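Local coordinates for alkaline phosphatase (Antarctic bacterium, PDB 2IUC), which probably hydrolyses phosphate monoesters at alkaline pH, using an active site that holds two zinc ions and one magnesium ion, at residues 84-89 with 97-102; 134-139 with 146-151; 307-312 with 326-331. All blocks are in the same frame, centred on the assembly; numbering follows the deposited sequence.

Contact 1. Residues 84-89 with 97-102; sequences SASGAT and TYNAAI. With ZN (zinc ion), chain D.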
loop_
_atom_site.group_PDB
_atom_site.type_symbol
_atom_site.label_atom_id
_atom_site.label_comp_id
_atom_site.label_asym_id
_atom_site.label_seq_id
_atom_site.Cartn_x
_atom_site.Cartn_y
_atom_site.Cartn_z
ATOM N N SER A 84 -14.273 -2.948 -12.930
ATOM C CA SER A 84 -14.865 -1.894 -12.093
ATOM C C SER A 84 -16.273 -2.221 -11.607
ATOM O O SER A 84 -16.774 -1.680 -10.578
ATOM C CB SER A 84 -15.049 -0.680 -12.976
ATOM O OG SER A 84 -13.769 -0.247 -13.310
ATOM N N ALA A 85 -16.984 -3.030 -12.411
ATOM C CA ALA A 85 -18.379 -3.346 -12.106
ATOM C C ALA A 85 -18.474 -4.186 -10.826
ATOM O O ALA A 85 -19.243 -3.796 -9.885
ATOM C CB ALA A 85 -19.027 -4.057 -13.246
ATOM N N SER A 86 -17.749 -5.310 -10.784
ATOM C CA SER A 86 -17.844 -6.154 -9.586
ATOM C C SER A 86 -17.121 -5.451 -8.409
ATOM O O SER A 86 -17.540 -5.596 -7.278
ATOM C CB SER A 86 -17.305 -7.539 -9.810
ATOM O OG SER A 86 -16.069 -7.487 -10.450
ATOM N N GLY A 87 -16.074 -4.711 -8.715
ATOM C CA GLY A 87 -15.299 -3.883 -7.769
ATOM C C GLY A 87 -16.170 -2.898 -7.040
ATOM O O GLY A 87 -16.089 -2.805 -5.865
ATOM N N ALA A 88 -16.987 -2.128 -7.758
ATOM C CA ALA A 88 -17.798 -1.147 -7.124
ATOM C C ALA A 88 -19.019 -1.788 -6.447
ATOM O O ALA A 88 -19.552 -1.208 -5.501
ATOM C CB ALA A 88 -18.288 -0.167 -8.122
ATOM N N THR A 89 -19.587 -2.850 -7.070
ATOM C CA THR A 89 -20.725 -3.527 -6.476
ATOM C C THR A 89 -20.280 -4.168 -5.150
ATOM O O THR A 89 -21.079 -4.244 -4.214
ATOM C CB THR A 89 -21.291 -4.623 -7.439
ATOM O OG1 THR A 89 -21.852 -3.961 -8.559
ATOM C CG2 THR A 89 -22.351 -5.432 -6.750
ATOM N N THR A 97 -19.225 -10.419 -6.598
ATOM C CA THR A 97 -20.070 -10.830 -7.752
ATOM C C THR A 97 -19.221 -10.996 -9.003
ATOM O O THR A 97 -18.018 -10.787 -8.896
ATOM C CB THR A 97 -21.198 -9.845 -7.904
ATOM O OG1 THR A 97 -22.093 -10.317 -8.904
ATOM C CG2 THR A 97 -20.648 -8.416 -8.215
ATOM N N TYR A 98 -19.786 -11.361 -10.163
ATOM C CA TYR A 98 -18.974 -11.636 -11.300
ATOM C C TYR A 98 -18.612 -10.301 -12.026
ATOM O O TYR A 98 -19.383 -9.318 -11.949
ATOM C CB TYR A 98 -19.730 -12.600 -12.269
ATOM C CG TYR A 98 -21.110 -12.051 -12.723
ATOM C CD1 TYR A 98 -21.232 -11.189 -13.826
ATOM C CD2 TYR A 98 -22.271 -12.407 -12.033
ATOM C CE1 TYR A 98 -22.510 -10.704 -14.224
ATOM C CE2 TYR A 98 -23.512 -11.933 -12.392
ATOM C CZ TYR A 98 -23.634 -11.097 -13.495
ATOM O OH TYR A 98 -24.896 -10.654 -13.783
ATOM N N ASN A 99 -17.433 -10.262 -12.650
ATOM C CA ASN A 99 -17.013 -9.128 -13.470
ATOM C C ASN A 99 -18.123 -8.812 -14.475
ATOM O O ASN A 99 -18.662 -9.766 -15.151
ATOM C CB ASN A 99 -15.703 -9.469 -14.247
ATOM C CG ASN A 99 -14.458 -9.443 -13.360
ATOM O OD1 ASN A 99 -14.563 -9.146 -12.152
ATOM N ND2 ASN A 99 -13.290 -9.817 -13.933
ATOM N N ALA A 100 -18.389 -7.508 -14.607
ATOM C CA ALA A 100 -19.490 -6.875 -15.415
ATOM C C ALA A 100 -20.812 -6.698 -14.681
ATOM O O ALA A 100 -21.688 -5.989 -15.160
ATOM C CB ALA A 100 -19.724 -7.631 -16.786
ATOM N N ALA A 101 -21.020 -7.379 -13.535
ATOM C CA ALA A 101 -22.296 -7.185 -12.786
ATOM C C ALA A 101 -22.448 -5.788 -12.205
ATOM O O ALA A 101 -21.493 -5.271 -11.614
ATOM C CB ALA A 101 -22.442 -8.185 -11.595
ATOM N N ILE A 102 -23.652 -5.229 -12.295
ATOM C CA ILE A 102 -23.962 -3.916 -11.655
ATOM C C ILE A 102 -25.057 -4.207 -10.619
ATOM O O ILE A 102 -26.223 -4.485 -10.966
ATOM C CB ILE A 102 -24.488 -2.860 -12.701
ATOM C CG1 ILE A 102 -23.463 -2.557 -13.849
ATOM C CG2 ILE A 102 -24.980 -1.554 -11.989
ATOM C CD1 ILE A 102 -22.020 -1.976 -13.367
HETATM ZN ZN ZN D . -12.074 0.246 -12.328
HETATM O O HOH W 1 -17.125 -8.276 -6.478
#
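The methyl group of Ala-85 presses into the backbone of 97-102, and this is the tight part of the contact. Its CB lies 3.2 Å from Ala-101 O and 3.5 Å from Ala-100 C, while the far end of Ile-102 closes in with CD1 3.6 Å from that same CB. Ile-102 CB itself points away from the helix, and its CG1 branch brings the terminal methyl back. One turn further along the helix, CG2 of Thr-89 meets CG2 of Thr-97 at 3.7 Å, the two side chains crossing at about a right angle. The hydroxyl of Thr-89, beside its backbone N (chi1 -68°), turns inward to donate to Ala-85 O at 2.9 Å. That carbonyl also accepts from Thr-89 N, the two donors arriving from opposite faces of its plane, while Gly-103 N bonds to the same hydroxyl.

Toward the type II turn from Tyr-98 to Ala-101 the contact becomes more polar. Tyr-98, Asn-99 and Ala-100 are partly exposed, Ala-101 CB rests over one face of the tyrosine ring, and Asn-99 lies against an aromatic side chain of the neighbouring subunit. Ser-86 OG donates to Asn-99 OD1 at 2.8 Å, tilted 21° from the carbonyl plane, and also bonds Thr-82 OG1; Asn-99 ND2 bonds to Val-81 O. A water accepts from Thr-97 N and donates to Ser-86 O, adding a bridge to the direct Ser-86/Thr-97 packing.

Ser-84 points away from the loop, and its OG binds zinc at 2.0 Å together with Asp-43, Asp-301 and His-302. Methyl packing and polar bonds thus hold the helix start against the loop, while the zinc-bound hydroxyl is consistent with the predicted role of Ser-84 as phosphoserine nucleophile.

Contact 2. Residues 134-139 with 146-151; sequences THATPA and LNRGLE. With MG (magnesium ion), chain E.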
loop_
_atom_site.group_PDB
_atom_site.type_symbol
_atom_site.label_atom_id
_atom_site.label_comp_id
_atom_site.label_asym_id
_atom_site.label_seq_id
_atom_site.Cartn_x
_atom_site.Cartn_y
_atom_site.Cartn_z
ATOM N N THR A 134 -23.415 6.918 -16.188
ATOM C CA THR A 134 -23.866 5.520 -16.364
ATOM C C THR A 134 -22.717 4.515 -16.351
ATOM O O THR A 134 -22.976 3.293 -16.550
ATOM C CB THR A 134 -24.584 5.354 -17.738
ATOM O OG1 THR A 134 -23.663 5.701 -18.811
ATOM C CG2 THR A 134 -25.819 6.252 -17.804
ATOM N N HIS A 135 -21.476 4.993 -16.220
ATOM C CA HIS A 135 -20.255 4.120 -16.202
ATOM C C HIS A 135 -20.291 3.180 -14.954
ATOM O O HIS A 135 -21.056 3.435 -14.064
ATOM C CB HIS A 135 -18.937 4.940 -16.237
ATOM C CG HIS A 135 -17.827 4.236 -16.967
ATOM N ND1 HIS A 135 -16.808 3.580 -16.315
ATOM C CD2 HIS A 135 -17.612 4.053 -18.304
ATOM C CE1 HIS A 135 -16.010 3.018 -17.219
ATOM N NE2 HIS A 135 -16.472 3.299 -18.431
ATOM N N ALA A 136 -19.506 2.110 -14.941
ATOM C CA ALA A 136 -19.762 1.007 -14.026
ATOM C C ALA A 136 -19.706 1.440 -12.540
ATOM O O ALA A 136 -20.423 0.921 -11.674
ATOM C CB ALA A 136 -18.756 -0.011 -14.301
ATOM N N THR A 137 -18.829 2.366 -12.222
ATOM C CA THR A 137 -18.624 2.726 -10.769
ATOM C C THR A 137 -19.832 3.459 -10.226
ATOM O O THR A 137 -20.456 2.967 -9.283
ATOM C CB THR A 137 -17.257 3.449 -10.555
ATOM O OG1 THR A 137 -16.194 2.653 -11.104
ATOM C CG2 THR A 137 -16.994 3.792 -9.080
ATOM N N PRO A 138 -20.205 4.659 -10.831
ATOM C CA PRO A 138 -21.437 5.298 -10.321
ATOM C C PRO A 138 -22.682 4.423 -10.428
ATOM O O PRO A 138 -23.598 4.445 -9.552
ATOM C CB PRO A 138 -21.568 6.579 -11.196
ATOM C CG PRO A 138 -20.630 6.421 -12.377
ATOM C CD PRO A 138 -19.593 5.402 -11.962
ATOM N N ALA A 139 -22.711 3.620 -11.501
ATOM C CA ALA A 139 -23.885 2.852 -11.848
ATOM C C ALA A 139 -24.140 1.827 -10.757
ATOM O O ALA A 139 -25.233 1.565 -10.452
ATOM C CB ALA A 139 -23.706 2.094 -13.207
ATOM N N LEU A 146 -27.686 -6.710 -15.409
ATOM C CA LEU A 146 -26.896 -7.928 -15.512
ATOM C C LEU A 146 -25.474 -7.727 -16.059
ATOM O O LEU A 146 -24.552 -8.560 -15.843
ATOM C CB LEU A 146 -27.619 -8.983 -16.414
ATOM C CG LEU A 146 -28.927 -9.585 -15.891
ATOM C CD1 LEU A 146 -29.302 -10.839 -16.777
ATOM C CD2 LEU A 146 -28.895 -9.973 -14.447
ATOM N N ASN A 147 -25.300 -6.637 -16.805
ATOM C CA ASN A 147 -24.044 -6.336 -17.429
ATOM C C ASN A 147 -23.905 -4.832 -17.522
ATOM O O ASN A 147 -24.869 -4.088 -17.899
ATOM C CB ASN A 147 -23.990 -6.938 -18.860
ATOM C CG ASN A 147 -22.619 -6.904 -19.432
ATOM O OD1 ASN A 147 -22.141 -5.852 -19.846
ATOM N ND2 ASN A 147 -21.936 -8.083 -19.458
ATOM N N ARG A 148 -22.663 -4.396 -17.262
ATOM C CA ARG A 148 -22.315 -2.981 -17.192
ATOM C C ARG A 148 -22.446 -2.298 -18.537
ATOM O O ARG A 148 -22.468 -1.097 -18.576
ATOM C CB ARG A 148 -20.829 -2.839 -16.811
ATOM C CG ARG A 148 -19.855 -3.551 -17.812
ATOM C CD ARG A 148 -18.519 -3.454 -17.235
ATOM N NE ARG A 148 -18.019 -2.062 -17.270
ATOM C CZ ARG A 148 -16.795 -1.686 -16.870
ATOM N NH1 ARG A 148 -15.959 -2.609 -16.313
ATOM N NH2 ARG A 148 -16.413 -0.393 -17.003
ATOM N N GLY A 149 -22.475 -3.044 -19.659
ATOM C CA GLY A 149 -22.533 -2.319 -20.939
ATOM C C GLY A 149 -23.962 -1.958 -21.312
ATOM O O GLY A 149 -24.205 -1.401 -22.402
ATOM N N LEU A 150 -24.942 -2.323 -20.478
ATOM C CA LEU A 150 -26.332 -1.968 -20.721
ATOM C C LEU A 150 -26.590 -0.503 -20.238
ATOM O O LEU A 150 -27.411 -0.256 -19.379
ATOM C CB LEU A 150 -27.213 -2.939 -19.926
ATOM C CG LEU A 150 -26.956 -4.382 -20.350
ATOM C CD1 LEU A 150 -27.753 -5.417 -19.576
ATOM C CD2 LEU A 150 -27.208 -4.565 -21.860
ATOM N N GLU A 151 -25.886 0.471 -20.793
ATOM C CA GLU A 151 -25.879 1.791 -20.149
ATOM C C GLU A 151 -27.212 2.580 -20.312
ATOM O O GLU A 151 -27.499 3.485 -19.500
ATOM C CB GLU A 151 -24.655 2.588 -20.603
ATOM C CG GLU A 151 -23.368 2.117 -19.914
ATOM C CD GLU A 151 -22.113 2.875 -20.360
ATOM O OE1 GLU A 151 -21.373 2.356 -21.233
ATOM O OE2 GLU A 151 -21.792 3.966 -19.817
HETATM MG MG MG E . -14.990 3.732 -12.807
HETATM O O HOH W 2 -21.799 0.553 -16.794
HETATM O O HOH W 3 -15.618 2.121 -14.155
HETATM O O HOH W 4 -16.668 4.858 -13.721
HETATM O O HOH W 5 -13.667 4.548 -14.220
#
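The guanidinium of Arg-148 carries Ala-136 CB over one face, 3.6 Å from its CZ, and has His-135 CE1 at its edge, 3.4 Å from NH2. The imidazole and guanidinium planes stand 87° apart, although the two side chains run side by side in the same direction. Relative to the imidazole, NH2 lies obliquely. Trp-260 meets the same imidazole edge-to-face, and a metal-bound water lies in the ring plane at its edge. A bend at chi3 (-70°) in the arginine swings the guanidinium across Ala-136, and its NH1 forms a salt bridge with Asp-83.

Further from the metals, Thr-134 OG1 donates to Glu-151 OE2 at 2.7 Å, meeting the carboxylate on its anti side, 23° out of plane. The side chains cross at about a right angle, with Glu-151 CG resting against Thr-134 O at 3.6 Å. One water donates to both Thr-134 O and Arg-148 O, bridging the backbones between these two groups of contacts.

Thr-137 OG1 is a direct magnesium ligand, alongside Asp-43, Glu-254 and three waters. His-135 is not: its ND1 lies 2.9 Å from the oxygen of each of two of those waters, a second-shell position that is a feature of this enzyme. His-135 is also the N-cap of the short helix 136-139. An arginine beside the metal-bound serine, here Ser-84, is characteristic of the alkaline phosphatase active site; in relatives the corresponding arginine binds the substrate phosphate, and a similar role is probable here.

Contact 3. Residues 307-312 with 326-331; sequences FTLAAK and TSIGPS. Unlike the reference sequence in segment 326-331: Ser-327 (reference Glu), Ser-331 (reference Thr).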
loop_
_atom_site.group_PDB
_atom_site.type_symbol
_atom_site.label_atom_id
_atom_site.label_comp_id
_atom_site.label_asym_id
_atom_site.label_seq_id
_atom_site.Cartn_x
_atom_site.Cartn_y
_atom_site.Cartn_z
ATOM N N PHE A 307 1.492 0.484 -13.319
ATOM C CA PHE A 307 2.189 1.804 -13.283
ATOM C C PHE A 307 3.249 1.742 -12.183
ATOM O O PHE A 307 2.945 1.242 -11.049
ATOM C CB PHE A 307 1.147 2.922 -12.991
ATOM C CG PHE A 307 1.725 4.295 -12.675
ATOM C CD1 PHE A 307 2.041 5.187 -13.717
ATOM C CD2 PHE A 307 1.877 4.711 -11.342
ATOM C CE1 PHE A 307 2.458 6.455 -13.455
ATOM C CE2 PHE A 307 2.362 5.978 -11.025
ATOM C CZ PHE A 307 2.703 6.887 -12.115
ATOM N N THR A 308 4.482 2.164 -12.537
ATOM C CA THR A 308 5.693 2.057 -11.656
ATOM C C THR A 308 6.463 3.362 -11.687
ATOM O O THR A 308 6.701 3.924 -12.792
ATOM C CB THR A 308 6.561 0.873 -12.184
ATOM O OG1 THR A 308 5.752 -0.307 -12.080
ATOM C CG2 THR A 308 7.917 0.690 -11.396
ATOM N N LEU A 309 6.869 3.880 -10.516
ATOM C CA LEU A 309 7.744 5.085 -10.496
ATOM C C LEU A 309 9.245 4.661 -10.682
ATOM O O LEU A 309 10.048 4.776 -9.773
ATOM C CB LEU A 309 7.461 5.927 -9.211
ATOM C CG LEU A 309 5.999 6.399 -9.027
ATOM C CD1 LEU A 309 5.849 6.923 -7.577
ATOM C CD2 LEU A 309 5.604 7.561 -10.020
ATOM N N ALA A 310 9.562 4.066 -11.855
ATOM C CA ALA A 310 10.862 3.502 -12.186
ATOM C C ALA A 310 11.898 4.667 -12.340
ATOM O O ALA A 310 11.491 5.846 -12.570
ATOM C CB ALA A 310 10.703 2.718 -13.585
ATOM N N ALA A 311 13.185 4.348 -12.292
ATOM C CA ALA A 311 14.242 5.345 -12.509
ATOM C C ALA A 311 14.164 5.734 -13.974
ATOM O O ALA A 311 13.860 4.873 -14.813
ATOM C CB ALA A 311 15.594 4.729 -12.224
ATOM N N LYS A 312 14.483 7.002 -14.251
ATOM C CA LYS A 312 14.596 7.485 -15.606
ATOM C C LYS A 312 15.540 6.606 -16.449
ATOM O O LYS A 312 16.586 6.183 -15.974
ATOM C CB LYS A 312 15.065 8.940 -15.557
ATOM C CG LYS A 312 15.328 9.592 -16.907
ATOM C CD LYS A 312 15.147 11.126 -16.783
ATOM C CE LYS A 312 16.363 11.958 -17.250
ATOM N NZ LYS A 312 16.860 11.744 -18.640
ATOM N N THR A 326 18.478 9.351 -9.910
ATOM C CA THR A 326 18.202 10.686 -9.406
ATOM C C THR A 326 16.783 11.117 -9.819
ATOM O O THR A 326 16.178 11.938 -9.135
ATOM C CB THR A 326 19.288 11.775 -9.751
ATOM O OG1 THR A 326 19.263 12.042 -11.159
ATOM C CG2 THR A 326 20.653 11.289 -9.339
ATOM N N SER A 327 16.206 10.501 -10.871
ATOM C CA SER A 327 14.994 11.024 -11.471
ATOM C C SER A 327 13.999 9.892 -11.836
ATOM O O SER A 327 14.413 8.756 -12.139
ATOM C CB SER A 327 15.401 11.957 -12.637
ATOM O OG SER A 327 14.456 12.054 -13.683
ATOM N N ILE A 328 12.696 10.171 -11.717
ATOM C CA ILE A 328 11.645 9.167 -12.057
ATOM C C ILE A 328 11.165 9.204 -13.543
ATOM O O ILE A 328 10.836 10.288 -14.097
ATOM C CB ILE A 328 10.468 9.320 -11.074
ATOM C CG1 ILE A 328 10.932 9.014 -9.630
ATOM C CG2 ILE A 328 9.256 8.507 -11.453
ATOM C CD1 ILE A 328 9.876 9.526 -8.647
ATOM N N GLY A 329 11.098 8.025 -14.163
ATOM C CA GLY A 329 10.503 7.877 -15.500
ATOM C C GLY A 329 9.387 6.805 -15.421
ATOM O O GLY A 329 9.690 5.605 -15.325
ATOM N N PRO A 330 8.114 7.234 -15.280
ATOM C CA PRO A 330 6.967 6.313 -15.087
ATOM C C PRO A 330 6.832 5.281 -16.206
ATOM O O PRO A 330 6.972 5.625 -17.386
ATOM C CB PRO A 330 5.755 7.241 -15.011
ATOM C CG PRO A 330 6.287 8.532 -14.503
ATOM C CD PRO A 330 7.704 8.652 -15.122
ATOM N N SER A 331 6.609 4.026 -15.839
ATOM C CA SER A 331 6.534 2.938 -16.844
ATOM C C SER A 331 5.336 2.047 -16.517
ATOM O O SER A 331 4.737 2.225 -15.497
ATOM C CB SER A 331 7.885 2.104 -16.908
ATOM O OG SER A 331 8.070 1.361 -15.668
HETATM O O HOH W 6 11.797 4.799 -16.732
#
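Ala-310 O is held by two donors from segment 326-331: Gly-329 N at 2.7 Å and, more weakly, the CA-H of Ile-328. Ser-327 O repeats the pattern, receiving Lys-312 N at 2.7 Å with an N-H...O angle of 163° and the CA-H of Ala-311 beside it. These bonds flank the non-hydrogen-bonded antiparallel pair Ala-311 and Ile-328. At the other end, Thr-308 and Ser-331 form a hydrogen-bonded pair, with Thr-308 N 3.0 Å from Ser-331 O and Ser-331 N 3.1 Å from Thr-308 O. Between the two bridges segment 307-312 kinks through an inverse gamma turn centred on Leu-309.

Side chains fill in around these two bridges. With CG anti to N (chi1 169°), the ring of Phe-307 lies alongside Pro-330, its CE1 3.7 Å from Pro-330 CB; Leu-270 of helix 267-291 and Ser-48 and Gln-49 of helix 47-55 also pack against the ring. Leu-309 CB touches Ile-328 CG2 at 3.9 Å, and both side chains reach Phe-56. At the exposed end the aliphatic part of Lys-312 passes over Ser-327, CD lying 3.3 Å from OG, before bends at chi3 and chi4 carry NZ to Asn-314. Gly-329 runs close to Lys-312, and a water donates to both Gly-329 O and Ala-311 O.

Ser-331 OG, which sits against Ala-310 CB, bonds to a polar side chain of the neighbouring subunit. Thr-308 OG1 bonds chiefly to Gly-306 O and only weakly to that chain. Main-chain bonding therefore sets the shape of this antiparallel pairing; its apolar groups pack mainly on their own subunit, though Ala-310 and Ile-328 also meet the neighbouring one, to which Ser-331 OG and the Leu-309 backbone bond.

In the fold
Contacts 1 and 2 are neighbours with centres 9 Å apart, and their loops pack directly: Tyr-98 OH probably hydrogen-bonds to Leu-146 O at 3.0 Å, and Ile-102 CG1 lies 3.6 Å from Arg-148 CA. Together they border the metal centre, contact 1 supplying a zinc ligand and contact 2 a magnesium ligand, while Asp-43 binds both ions. Contact 3 stands apart, its centre about 32 Å from that of contact 1 and 34 Å from that of contact 2, with nearest atoms about 15 and 17 Å away. It follows closely in sequence on the zinc ligands Asp-301 and His-302, yet lies at the subunit boundary.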